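Local coordinates for putative membrane anchored protein (Corynebacterium diphtheriae, PDB 3LSO) that is of unknown function but is probably a membrane-anchored surface protein built from successive beta domains, at residues I197-S202 with T280-V285; E157-T162 with T175-A180; I335-I340 with Y402-T407. All blocks are in the same frame, centred on the assembly; numbering follows the deposited sequence.

Contact 1 (I197-S202 with T280-V285); sequences ITAPES and TIIPVV
Between Ile197 and Ser202 the chain leaves one strand and runs almost in line with the edge of strand 278-285; the end-to-end directions of 197-202 and 280-283 differ by 9°. No hydrogen bond joins the two segments, and what holds them is van der Waals packing plus a C-H...O contact.

Ile282 is the side chain to follow. CG1 stands anti to the carbonyl carbon (chi1 -60°), and the chain then runs extended, chi2 171°, so that it rises toward the other segment. From CB the branch splits: CG2 comes loosely up to Pro200 O and Ser202 CA, each 4.3 Å away, while CG1 climbs to 3.8 Å from Ala199 CB. At the tip CD1 meets the same methyl, Ala199 CB, at 3.6 Å. Two residues back along the strand, the Thr280 methyl does similar work: CG2 touches Ile197 CG2 at 3.7 Å, the two side chains crossing obliquely. OG1 of Thr280 is anti to the backbone N, which leaves CG2 in the crowded place between N and carbonyl carbon. At the far end the backbones close in. The Glu201 carbonyl O lies 3.2 Å from Pro283 CD, and Ser202 CA gives a C-H...O contact to Pro283 O at 3.5 Å.

The chain changes sheets here, consistent with a beta sandwich: strand 196-198 pairs with 208-214, whose Ile211 touches Ile197, Ala199 and Ile282, whereas just beyond Ser202 strand 203-204 joins 278-285 in parallel, with a backbone hydrogen bond between Ala203 and Pro283.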
ATOM      1  N   ILE B 197      -2.281   9.085  -2.030  1.00 36.19           N
ATOM      2  CA  ILE B 197      -3.395   9.898  -2.499  1.00 35.94           C
ATOM      3  C   ILE B 197      -4.649   9.642  -1.679  1.00 36.15           C
ATOM      4  O   ILE B 197      -4.922   8.511  -1.274  1.00 36.45           O
ATOM      5  CB  ILE B 197      -3.683   9.623  -3.975  1.00 35.67           C
ATOM      6  CG1 ILE B 197      -2.504  10.073  -4.832  1.00 35.17           C
ATOM      7  CG2 ILE B 197      -4.948  10.330  -4.418  1.00 36.35           C
ATOM      8  CD1 ILE B 197      -2.827  10.193  -6.299  1.00 35.73           C
ATOM      9  N   THR B 198      -5.410  10.695  -1.428  1.00 35.98           N
ATOM     10  CA  THR B 198      -6.667  10.548  -0.715  1.00 35.85           C
ATOM     11  C   THR B 198      -7.791  11.007  -1.607  1.00 35.46           C
ATOM     12  O   THR B 198      -7.826  12.155  -2.064  1.00 35.74           O
ATOM     13  CB  THR B 198      -6.667  11.300   0.628  1.00 35.94           C
ATOM     14  OG1 THR B 198      -5.632  10.750   1.449  1.00 36.27           O
ATOM     15  CG2 THR B 198      -8.017  11.148   1.343  1.00 35.83           C
ATOM     16  N   ALA B 199      -8.705  10.087  -1.861  1.00 34.91           N
ATOM     17  CA  ALA B 199      -9.808  10.328  -2.768  1.00 34.31           C
ATOM     18  C   ALA B 199     -11.002   9.564  -2.253  1.00 33.70           C
ATOM     19  O   ALA B 199     -10.834   8.540  -1.607  1.00 33.84           O
ATOM     20  CB  ALA B 199      -9.435   9.849  -4.139  1.00 34.48           C
ATOM     21  N   PRO B 200     -12.220  10.058  -2.521  1.00 33.31           N
ATOM     22  CA  PRO B 200     -13.376   9.327  -2.023  1.00 33.05           C
ATOM     23  C   PRO B 200     -13.383   7.928  -2.605  1.00 32.76           C
ATOM     24  O   PRO B 200     -12.686   7.665  -3.591  1.00 32.74           O
ATOM     25  CB  PRO B 200     -14.560  10.135  -2.565  1.00 32.96           C
ATOM     26  CG  PRO B 200     -14.020  11.486  -2.801  1.00 32.85           C
ATOM     27  CD  PRO B 200     -12.624  11.254  -3.277  1.00 33.29           C
ATOM     28  N   GLU B 201     -14.158   7.040  -1.996  1.00 32.66           N
ATOM     29  CA  GLU B 201     -14.285   5.662  -2.467  1.00 32.63           C
ATOM     30  C   GLU B 201     -14.982   5.605  -3.861  1.00 32.08           C
ATOM     31  O   GLU B 201     -14.694   4.727  -4.680  1.00 31.64           O
ATOM     32  CB  GLU B 201     -15.013   4.830  -1.397  1.00 32.76           C
ATOM     33  CG  GLU B 201     -14.589   3.362  -1.303  1.00 34.64           C
ATOM     34  CD  GLU B 201     -15.797   2.385  -1.413  1.00 37.77           C
ATOM     35  OE1 GLU B 201     -16.194   1.804  -0.373  1.00 36.20           O
ATOM     36  OE2 GLU B 201     -16.358   2.216  -2.541  1.00 38.24           O
ATOM     37  N   SER B 202     -15.876   6.570  -4.107  1.00 31.77           N
ATOM     38  CA  SER B 202     -16.630   6.746  -5.364  1.00 31.76           C
ATOM     39  C   SER B 202     -17.094   8.189  -5.464  1.00 31.28           C
ATOM     40  O   SER B 202     -17.168   8.893  -4.457  1.00 30.84           O
ATOM     41  CB  SER B 202     -17.891   5.892  -5.385  1.00 31.75           C
ATOM     42  OG  SER B 202     -17.637   4.607  -4.861  1.00 34.91           O
ATOM     43  N   THR B 280      -3.990   6.445  -7.822  1.00 31.48           N
ATOM     44  CA  THR B 280      -5.162   5.695  -7.354  1.00 31.10           C
ATOM     45  C   THR B 280      -6.273   5.691  -8.437  1.00 30.78           C
ATOM     46  O   THR B 280      -6.176   6.415  -9.442  1.00 31.00           O
ATOM     47  CB  THR B 280      -5.640   6.206  -5.953  1.00 31.01           C
ATOM     48  OG1 THR B 280      -6.348   5.172  -5.263  1.00 31.68           O
ATOM     49  CG2 THR B 280      -6.534   7.411  -6.075  1.00 31.33           C
ATOM     50  N   ILE B 281      -7.311   4.883  -8.252  1.00 30.09           N
ATOM     51  CA  ILE B 281      -8.384   4.831  -9.214  1.00 30.01           C
ATOM     52  C   ILE B 281      -9.684   5.149  -8.532  1.00 30.06           C
ATOM     53  O   ILE B 281      -9.992   4.526  -7.525  1.00 31.13           O
ATOM     54  CB  ILE B 281      -8.472   3.440  -9.848  1.00 30.20           C
ATOM     55  CG1 ILE B 281      -7.245   3.200 -10.724  1.00 30.20           C
ATOM     56  CG2 ILE B 281      -9.763   3.303 -10.670  1.00 30.16           C
ATOM     57  CD1 ILE B 281      -7.254   1.893 -11.473  1.00 33.22           C
ATOM     58  N   ILE B 282     -10.451   6.095  -9.068  1.00 29.77           N
ATOM     59  CA  ILE B 282     -11.766   6.415  -8.525  1.00 29.62           C
ATOM     60  C   ILE B 282     -12.859   6.027  -9.492  1.00 29.34           C
ATOM     61  O   ILE B 282     -12.887   6.516 -10.615  1.00 29.05           O
ATOM     62  CB  ILE B 282     -11.979   7.895  -8.344  1.00 29.81           C
ATOM     63  CG1 ILE B 282     -10.957   8.497  -7.397  1.00 32.05           C
ATOM     64  CG2 ILE B 282     -13.378   8.155  -7.757  1.00 30.54           C
ATOM     65  CD1 ILE B 282     -11.042  10.044  -7.377  1.00 34.78           C
ATOM     66  N   PRO B 283     -13.795   5.186  -9.048  1.00 29.02           N
ATOM     67  CA  PRO B 283     -14.897   4.901  -9.912  1.00 29.21           C
ATOM     68  C   PRO B 283     -15.856   6.063  -9.865  1.00 29.51           C
ATOM     69  O   PRO B 283     -16.320   6.431  -8.786  1.00 30.20           O
ATOM     70  CB  PRO B 283     -15.549   3.682  -9.253  1.00 29.06           C
ATOM     71  CG  PRO B 283     -14.658   3.302  -8.136  1.00 29.05           C
ATOM     72  CD  PRO B 283     -13.949   4.515  -7.755  1.00 28.88           C
ATOM     73  N   VAL B 284     -16.158   6.641 -11.017  1.00 29.48           N
ATOM     74  CA  VAL B 284     -17.122   7.710 -11.062  1.00 29.82           C
ATOM     75  C   VAL B 284     -18.389   7.239 -11.756  1.00 31.12           C
ATOM     76  O   VAL B 284     -18.344   6.704 -12.849  1.00 31.96           O
ATOM     77  CB  VAL B 284     -16.520   8.930 -11.711  1.00 29.34           C
ATOM     78  CG1 VAL B 284     -17.554   9.968 -11.963  1.00 29.16           C
ATOM     79  CG2 VAL B 284     -15.483   9.488 -10.801  1.00 28.83           C
ATOM     80  N   VAL B 285     -19.520   7.419 -11.098  1.00 32.22           N
ATOM     81  CA  VAL B 285     -20.793   6.914 -11.588  1.00 33.47           C
ATOM     82  C   VAL B 285     -21.697   8.104 -11.945  1.00 35.10           C
ATOM     83  O   VAL B 285     -21.466   9.219 -11.457  1.00 35.40           O
ATOM     84  CB  VAL B 285     -21.461   6.041 -10.498  1.00 33.25           C
ATOM     85  CG1 VAL B 285     -20.725   4.725 -10.331  1.00 32.14           C
ATOM     86  CG2 VAL B 285     -21.488   6.778  -9.170  1.00 32.52           C
TER

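Contact 2 (E157-T162 with T175-A180)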
ATOM      1  N   GLU B 157      35.532  -8.970   5.917  1.00 38.49           N
ATOM      2  CA  GLU B 157      36.612  -8.659   4.993  1.00 38.33           C
ATOM      3  C   GLU B 157      37.700  -9.710   5.138  1.00 37.72           C
ATOM      4  O   GLU B 157      37.882 -10.271   6.213  1.00 37.39           O
ATOM      5  CB  GLU B 157      37.160  -7.246   5.241  1.00 38.44           C
ATOM      6  CG  GLU B 157      36.527  -6.141   4.345  1.00 40.35           C
ATOM      7  CD  GLU B 157      37.014  -6.189   2.887  1.00 43.32           C
ATOM      8  OE1 GLU B 157      38.088  -6.793   2.623  1.00 46.36           O
ATOM      9  OE2 GLU B 157      36.333  -5.629   1.998  1.00 42.90           O
ATOM     10  N   LYS B 158      38.406  -9.997   4.049  1.00 37.56           N
ATOM     11  CA  LYS B 158      39.501 -10.963   4.082  1.00 37.48           C
ATOM     12  C   LYS B 158      40.446 -10.673   5.264  1.00 36.97           C
ATOM     13  O   LYS B 158      40.832 -11.595   5.986  1.00 37.41           O
ATOM     14  CB  LYS B 158      40.238 -10.988   2.735  1.00 37.83           C
ATOM     15  CG  LYS B 158      41.398 -11.997   2.629  1.00 40.00           C
ATOM     16  CD  LYS B 158      40.910 -13.408   2.285  1.00 43.93           C
ATOM     17  CE  LYS B 158      42.043 -14.448   2.380  1.00 45.08           C
ATOM     18  NZ  LYS B 158      42.658 -14.742   1.055  1.00 45.40           N
ATOM     19  N   THR B 159      40.797  -9.401   5.462  1.00 35.91           N
ATOM     20  CA  THR B 159      41.538  -8.964   6.648  1.00 35.05           C
ATOM     21  C   THR B 159      40.563  -8.364   7.638  1.00 34.33           C
ATOM     22  O   THR B 159      40.299  -7.158   7.647  1.00 34.19           O
ATOM     23  CB  THR B 159      42.662  -7.944   6.313  1.00 35.29           C
ATOM     24  OG1 THR B 159      43.518  -8.489   5.294  1.00 36.63           O
ATOM     25  CG2 THR B 159      43.492  -7.630   7.551  1.00 33.74           C
ATOM     26  N   ILE B 160      40.032  -9.229   8.480  1.00 33.84           N
ATOM     27  CA  ILE B 160      38.929  -8.871   9.356  1.00 33.65           C
ATOM     28  C   ILE B 160      39.361  -7.974  10.501  1.00 33.77           C
ATOM     29  O   ILE B 160      38.567  -7.211  11.041  1.00 34.16           O
ATOM     30  CB  ILE B 160      38.193 -10.138   9.888  1.00 33.29           C
ATOM     31  CG1 ILE B 160      37.181  -9.782  10.961  1.00 32.91           C
ATOM     32  CG2 ILE B 160      39.157 -11.132  10.447  1.00 33.33           C
ATOM     33  CD1 ILE B 160      35.852  -9.412  10.405  1.00 35.02           C
ATOM     34  N   LEU B 161      40.626  -8.039  10.867  1.00 33.95           N
ATOM     35  CA  LEU B 161      41.056  -7.371  12.086  1.00 34.02           C
ATOM     36  C   LEU B 161      42.535  -7.012  12.037  1.00 33.46           C
ATOM     37  O   LEU B 161      43.367  -7.842  11.665  1.00 33.09           O
ATOM     38  CB  LEU B 161      40.755  -8.284  13.270  1.00 34.29           C
ATOM     39  CG  LEU B 161      40.781  -7.742  14.688  1.00 36.51           C
ATOM     40  CD1 LEU B 161      39.685  -8.439  15.500  1.00 38.24           C
ATOM     41  CD2 LEU B 161      42.160  -7.950  15.338  1.00 38.42           C
ATOM     42  N   THR B 162      42.847  -5.760  12.382  1.00 32.99           N
ATOM     43  CA  THR B 162      44.224  -5.320  12.558  1.00 32.47           C
ATOM     44  C   THR B 162      44.277  -4.514  13.828  1.00 32.56           C
ATOM     45  O   THR B 162      43.349  -3.751  14.123  1.00 32.89           O
ATOM     46  CB  THR B 162      44.710  -4.373  11.455  1.00 32.15           C
ATOM     47  OG1 THR B 162      44.059  -3.101  11.603  1.00 34.34           O
ATOM     48  CG2 THR B 162      44.492  -4.932  10.043  1.00 31.16           C
ATOM     49  N   THR B 175      48.000  -8.635  12.384  1.00 36.33           N
ATOM     50  CA  THR B 175      47.101  -8.690  11.237  1.00 36.08           C
ATOM     51  C   THR B 175      46.385 -10.029  11.241  1.00 36.12           C
ATOM     52  O   THR B 175      47.033 -11.064  11.295  1.00 36.61           O
ATOM     53  CB  THR B 175      47.858  -8.528   9.924  1.00 36.04           C
ATOM     54  OG1 THR B 175      48.026  -7.144   9.665  1.00 34.53           O
ATOM     55  CG2 THR B 175      47.078  -9.134   8.758  1.00 37.05           C
ATOM     56  N   CYS B 176      45.059  -9.996  11.174  1.00 35.74           N
ATOM     57  CA  CYS B 176      44.251 -11.196  11.196  1.00 35.66           C
ATOM     58  C   CYS B 176      43.443 -11.339   9.922  1.00 35.83           C
ATOM     59  O   CYS B 176      42.715 -10.420   9.546  1.00 36.01           O
ATOM     60  CB  CYS B 176      43.304 -11.170  12.386  1.00 35.34           C
ATOM     61  SG  CYS B 176      44.130 -11.037  13.961  1.00 35.21           S
ATOM     62  N   THR B 177      43.565 -12.498   9.276  1.00 35.87           N
ATOM     63  CA  THR B 177      42.816 -12.795   8.067  1.00 36.02           C
ATOM     64  C   THR B 177      41.881 -13.962   8.304  1.00 36.65           C
ATOM     65  O   THR B 177      42.205 -14.897   9.042  1.00 36.86           O
ATOM     66  CB  THR B 177      43.736 -13.202   6.889  1.00 36.07           C
ATOM     67  OG1 THR B 177      44.192 -14.552   7.079  1.00 35.30           O
ATOM     68  CG2 THR B 177      44.929 -12.249   6.731  1.00 35.70           C
ATOM     69  N   THR B 178      40.737 -13.922   7.633  1.00 37.44           N
ATOM     70  CA  THR B 178      39.790 -15.029   7.630  1.00 37.85           C
ATOM     71  C   THR B 178      39.324 -15.303   6.201  1.00 38.70           C
ATOM     72  O   THR B 178      39.451 -14.434   5.334  1.00 38.80           O
ATOM     73  CB  THR B 178      38.596 -14.741   8.567  1.00 37.70           C
ATOM     74  OG1 THR B 178      37.896 -15.958   8.847  1.00 38.33           O
ATOM     75  CG2 THR B 178      37.641 -13.725   7.961  1.00 36.54           C
ATOM     76  N   ASN B 179      38.808 -16.515   5.964  1.00 39.85           N
ATOM     77  CA  ASN B 179      38.248 -16.923   4.661  1.00 40.76           C
ATOM     78  C   ASN B 179      36.730 -17.073   4.667  1.00 41.30           C
ATOM     79  O   ASN B 179      36.168 -17.717   3.784  1.00 41.42           O
ATOM     80  CB  ASN B 179      38.842 -18.265   4.206  1.00 40.79           C
ATOM     81  CG  ASN B 179      40.341 -18.217   4.004  1.00 41.61           C
ATOM     82  OD1 ASN B 179      40.935 -17.154   3.781  1.00 44.26           O
ATOM     83  ND2 ASN B 179      40.968 -19.378   4.085  1.00 40.64           N
ATOM     84  N   ALA B 180      36.061 -16.504   5.659  1.00 42.10           N
ATOM     85  CA  ALA B 180      34.622 -16.686   5.771  1.00 43.24           C
ATOM     86  C   ALA B 180      33.812 -15.862   4.756  1.00 44.00           C
ATOM     87  O   ALA B 180      34.135 -14.700   4.472  1.00 44.44           O
ATOM     88  CB  ALA B 180      34.161 -16.406   7.183  1.00 43.26           C
TER
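This is an antiparallel hairpin contact interrupted by a classic beta bulge, in the N-terminal domain, between strands 150-167 and 170-177, whose short segments 160-162 and 175-177 run antiparallel, at 171°. Ile160 and Leu161 both face Cys176 at the bulge. Within it Cys176 N donates to Leu161 O at 2.8 Å, nearly along the C=O axis, while the return bond from Leu161 N to Cys176 O is weak at 3.4 Å; Thr162 and Thr175 follow as a non-hydrogen-bonded pair. On the other side of the bulge the chain turns a corner at Lys158 and Thr159, yet the two segments stay linked, because Thr178 N reaches Lys158 O at 2.9 Å, in the carbonyl plane.

Leu161 CD2 lies 3.9 Å from Cys176 SG on the face that carries the disulfide to Cys32. Ile160 CG2 meets the methyl CG2 of Thr178 at 3.9 Å, both methyls sitting between backbone N and carbonyl carbon. Thr178 thereby places OG1 anti to its own N (chi1 -163°), where it hydrogen-bonds with Asp29 O. Lys158 bends at chi2 and chi4 and lies alongside Asn179, pointing the same way.

Strand 25-36 flanks 170-177, strand 87-97 flanks 150-167, and Phe49 of strand 41-54 packs against Ile160 and Leu161.

Contact 3 (I335-I340 with Y402-T407); sequences IRVYEI and YSVVDT
Ile335 and Val404 form an antiparallel hydrogen-bonded pair, Val404 N giving a nearly straight bond to Ile335 O at 2.7 Å (170° at the hydrogen) and Ile335 N returning one to Val404 O; a further bond, Val337 N to Tyr402 O at 3.0 Å, carries the pairing past the non-hydrogen-bonded pair Arg336-Ser403. Along one face the aliphatic groups line up: Ile335 CG1 touches Val404 CB at 3.6 Å, and Val404 CG2 reaches across to Val337 CG2.

Strand 403-404 is a short edge addition to strand 335-343, which pairs on its other side with 425-435 and, further along, with 394-398. Against 425-435, Tyr338 and Glu339 both face Tyr434, a classic beta bulge just where Tyr338 takes up its place over Tyr402.

On the opposite face Arg336, bent at chi2 and chi3, folds back over the 402-403 backbone. NH1 donates to Ser403 OG at 2.8 Å, and that oxygen lies in the guanidinium plane, while Tyr402 CB sits over the centre of one guanidinium face. Tyr402 and Tyr338 form a T-shaped pair: the CD1 edge of Tyr338 points at the face of Tyr402, offset toward the rim, with centroids 4.8 Å apart and planes at 71°. Tyr338 CA adds a CH-pi contact over the same ring, 4.0 Å from its centroid. Tyr402 OH is hydrogen-bonded with Tyr378 N, and the Tyr378 ring meets both tyrosines, edge-to-face with Tyr338.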
ATOM      1  N   ILE B 335     -42.232  -7.919   7.930  1.00 18.07           N
ATOM      2  CA  ILE B 335     -42.289  -6.578   7.401  1.00 17.74           C
ATOM      3  C   ILE B 335     -43.317  -6.612   6.281  1.00 17.41           C
ATOM      4  O   ILE B 335     -43.738  -7.701   5.857  1.00 17.34           O
ATOM      5  CB  ILE B 335     -40.920  -6.093   6.855  1.00 17.73           C
ATOM      6  CG1 ILE B 335     -40.478  -6.933   5.664  1.00 18.19           C
ATOM      7  CG2 ILE B 335     -39.870  -6.123   7.935  1.00 17.99           C
ATOM      8  CD1 ILE B 335     -39.235  -6.404   4.941  1.00 20.08           C
ATOM      9  N   ARG B 336     -43.708  -5.425   5.808  1.00 16.65           N
ATOM     10  CA  ARG B 336     -44.685  -5.279   4.727  1.00 15.74           C
ATOM     11  C   ARG B 336     -44.026  -4.699   3.521  1.00 15.68           C
ATOM     12  O   ARG B 336     -43.440  -3.625   3.618  1.00 15.62           O
ATOM     13  CB  ARG B 336     -45.789  -4.356   5.178  1.00 15.45           C
ATOM     14  CG  ARG B 336     -46.391  -4.796   6.506  1.00 13.19           C
ATOM     15  CD  ARG B 336     -47.447  -5.866   6.252  1.00 11.08           C
ATOM     16  NE  ARG B 336     -48.619  -5.308   5.558  1.00  9.36           N
ATOM     17  CZ  ARG B 336     -49.620  -6.046   5.114  1.00  8.75           C
ATOM     18  NH1 ARG B 336     -49.574  -7.375   5.297  1.00  8.59           N
ATOM     19  NH2 ARG B 336     -50.655  -5.470   4.511  1.00  6.41           N
ATOM     20  N   VAL B 337     -44.091  -5.424   2.398  1.00 15.64           N
ATOM     21  CA  VAL B 337     -43.513  -4.987   1.128  1.00 15.42           C
ATOM     22  C   VAL B 337     -44.581  -5.123   0.059  1.00 16.36           C
ATOM     23  O   VAL B 337     -45.178  -6.188  -0.108  1.00 17.06           O
ATOM     24  CB  VAL B 337     -42.286  -5.856   0.717  1.00 15.59           C
ATOM     25  CG1 VAL B 337     -41.842  -5.578  -0.728  1.00 13.36           C
ATOM     26  CG2 VAL B 337     -41.111  -5.669   1.670  1.00 15.61           C
ATOM     27  N   TYR B 338     -44.807  -4.047  -0.677  1.00 16.73           N
ATOM     28  CA  TYR B 338     -45.814  -4.017  -1.715  1.00 16.48           C
ATOM     29  C   TYR B 338     -45.234  -4.280  -3.095  1.00 16.88           C
ATOM     30  O   TYR B 338     -45.593  -5.276  -3.689  1.00 17.77           O
ATOM     31  CB  TYR B 338     -46.541  -2.679  -1.674  1.00 16.33           C
ATOM     32  CG  TYR B 338     -46.888  -2.247  -0.267  1.00 17.51           C
ATOM     33  CD1 TYR B 338     -47.559  -3.125   0.593  1.00 14.68           C
ATOM     34  CD2 TYR B 338     -46.550  -0.965   0.217  1.00 18.56           C
ATOM     35  CE1 TYR B 338     -47.893  -2.776   1.867  1.00 13.09           C
ATOM     36  CE2 TYR B 338     -46.890  -0.601   1.531  1.00 18.15           C
ATOM     37  CZ  TYR B 338     -47.568  -1.542   2.339  1.00 16.37           C
ATOM     38  OH  TYR B 338     -47.939  -1.266   3.627  1.00 17.41           O
ATOM     39  N   GLU B 339     -44.396  -3.383  -3.634  1.00 16.77           N
ATOM     40  CA  GLU B 339     -43.770  -3.604  -4.955  1.00 16.73           C
ATOM     41  C   GLU B 339     -42.293  -3.742  -4.850  1.00 16.08           C
ATOM     42  O   GLU B 339     -41.652  -3.085  -4.025  1.00 16.16           O
ATOM     43  CB  GLU B 339     -43.964  -2.426  -5.879  1.00 16.73           C
ATOM     44  CG  GLU B 339     -44.734  -2.695  -7.096  1.00 17.38           C
ATOM     45  CD  GLU B 339     -44.808  -1.446  -7.938  1.00 18.65           C
ATOM     46  OE1 GLU B 339     -43.745  -0.773  -8.131  1.00 14.16           O
ATOM     47  OE2 GLU B 339     -45.940  -1.125  -8.369  1.00 20.42           O
ATOM     48  N   ILE B 340     -41.747  -4.563  -5.732  1.00 15.30           N
ATOM     49  CA  ILE B 340     -40.315  -4.545  -5.985  1.00 13.31           C
ATOM     50  C   ILE B 340     -40.146  -4.716  -7.475  1.00 13.18           C
ATOM     51  O   ILE B 340     -40.997  -5.314  -8.140  1.00 12.42           O
ATOM     52  CB  ILE B 340     -39.534  -5.610  -5.175  1.00 13.01           C
ATOM     53  CG1 ILE B 340     -39.917  -7.013  -5.598  1.00 11.23           C
ATOM     54  CG2 ILE B 340     -39.705  -5.400  -3.683  1.00 10.43           C
ATOM     55  CD1 ILE B 340     -38.914  -8.015  -5.162  1.00 11.09           C
ATOM     56  N   TYR B 402     -49.118  -9.134   1.614  1.00 13.58           N
ATOM     57  CA  TYR B 402     -47.946  -8.265   1.541  1.00 12.96           C
ATOM     58  C   TYR B 402     -46.983  -8.473   2.721  1.00 12.71           C
ATOM     59  O   TYR B 402     -45.970  -7.751   2.848  1.00 13.21           O
ATOM     60  CB  TYR B 402     -48.375  -6.786   1.541  1.00 12.81           C
ATOM     61  CG  TYR B 402     -48.899  -6.231   0.229  1.00 12.20           C
ATOM     62  CD1 TYR B 402     -48.334  -6.604  -0.975  1.00 12.17           C
ATOM     63  CD2 TYR B 402     -49.950  -5.318   0.201  1.00 10.60           C
ATOM     64  CE1 TYR B 402     -48.782  -6.099  -2.166  1.00 11.16           C
ATOM     65  CE2 TYR B 402     -50.395  -4.801  -0.989  1.00 11.39           C
ATOM     66  CZ  TYR B 402     -49.806  -5.207  -2.174  1.00 11.96           C
ATOM     67  OH  TYR B 402     -50.217  -4.709  -3.399  1.00 14.52           O
ATOM     68  N   SER B 403     -47.284  -9.411   3.603  1.00 11.33           N
ATOM     69  CA  SER B 403     -46.375  -9.641   4.701  1.00 11.12           C
ATOM     70  C   SER B 403     -45.204 -10.538   4.298  1.00 10.74           C
ATOM     71  O   SER B 403     -45.381 -11.609   3.717  1.00 10.42           O
ATOM     72  CB  SER B 403     -47.120 -10.193   5.917  1.00 11.21           C
ATOM     73  OG  SER B 403     -47.779  -9.133   6.594  1.00 12.58           O
ATOM     74  N   VAL B 404     -44.001 -10.085   4.622  1.00 10.41           N
ATOM     75  CA  VAL B 404     -42.810 -10.886   4.468  1.00  9.35           C
ATOM     76  C   VAL B 404     -42.605 -11.539   5.808  1.00 10.12           C
ATOM     77  O   VAL B 404     -42.367 -10.869   6.804  1.00 11.18           O
ATOM     78  CB  VAL B 404     -41.649 -10.000   4.087  1.00  8.68           C
ATOM     79  CG1 VAL B 404     -40.332 -10.805   4.003  1.00  6.49           C
ATOM     80  CG2 VAL B 404     -41.973  -9.309   2.770  1.00  7.52           C
ATOM     81  N   VAL B 405     -42.719 -12.848   5.863  1.00 10.57           N
ATOM     82  CA  VAL B 405     -42.798 -13.474   7.175  1.00 10.92           C
ATOM     83  C   VAL B 405     -41.472 -13.858   7.735  1.00 11.82           C
ATOM     84  O   VAL B 405     -41.409 -14.201   8.917  1.00 13.14           O
ATOM     85  CB  VAL B 405     -43.743 -14.713   7.235  1.00 10.50           C
ATOM     86  CG1 VAL B 405     -45.097 -14.389   6.656  1.00 10.09           C
ATOM     87  CG2 VAL B 405     -43.148 -15.892   6.526  1.00 11.35           C
ATOM     88  N   ASP B 406     -40.425 -13.851   6.914  1.00 12.62           N
ATOM     89  CA  ASP B 406     -39.071 -14.220   7.382  1.00 13.74           C
ATOM     90  C   ASP B 406     -38.019 -13.263   6.814  1.00 13.80           C
ATOM     91  O   ASP B 406     -38.331 -12.465   5.944  1.00 13.58           O
ATOM     92  CB  ASP B 406     -38.740 -15.683   7.045  1.00 13.84           C
ATOM     93  CG  ASP B 406     -38.777 -15.976   5.547  1.00 16.53           C
ATOM     94  OD1 ASP B 406     -38.300 -15.129   4.745  1.00 18.34           O
ATOM     95  OD2 ASP B 406     -39.277 -17.064   5.160  1.00 18.49           O
ATOM     96  N   THR B 407     -36.781 -13.340   7.287  1.00 14.05           N
ATOM     97  CA  THR B 407     -35.747 -12.427   6.775  1.00 14.60           C
ATOM     98  C   THR B 407     -35.023 -12.925   5.514  1.00 14.96           C
ATOM     99  O   THR B 407     -33.909 -12.472   5.217  1.00 15.37           O
ATOM    100  CB  THR B 407     -34.666 -12.133   7.817  1.00 14.24           C
ATOM    101  OG1 THR B 407     -33.987 -13.350   8.119  1.00 14.51           O
ATOM    102  CG2 THR B 407     -35.263 -11.569   9.079  1.00 14.67           C
TER

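Overall arrangement
Followed from the N terminus, the chain closes contact 2 first, a short loop of 12 residues within the hairpin 150-167/170-177 of the N-terminal domain. It then enters the next beta domain, where contact 1 spans 77 residues and brings the segment leaving strand 196-198 against strand 278-285. Contact 3 comes last, spanning 61 residues to add strand 403-404 to strand 335-343. The three loops lie in series, none enclosing or crossing another. Contacts 2 and 3 lie on opposite sides of the chain's centre, their centres about 84 Å apart, with contact 1 nearest that centre. Ile426 and Met428 of strand 425-435 bring the last region up to Pro283 and Val285 of contact 1.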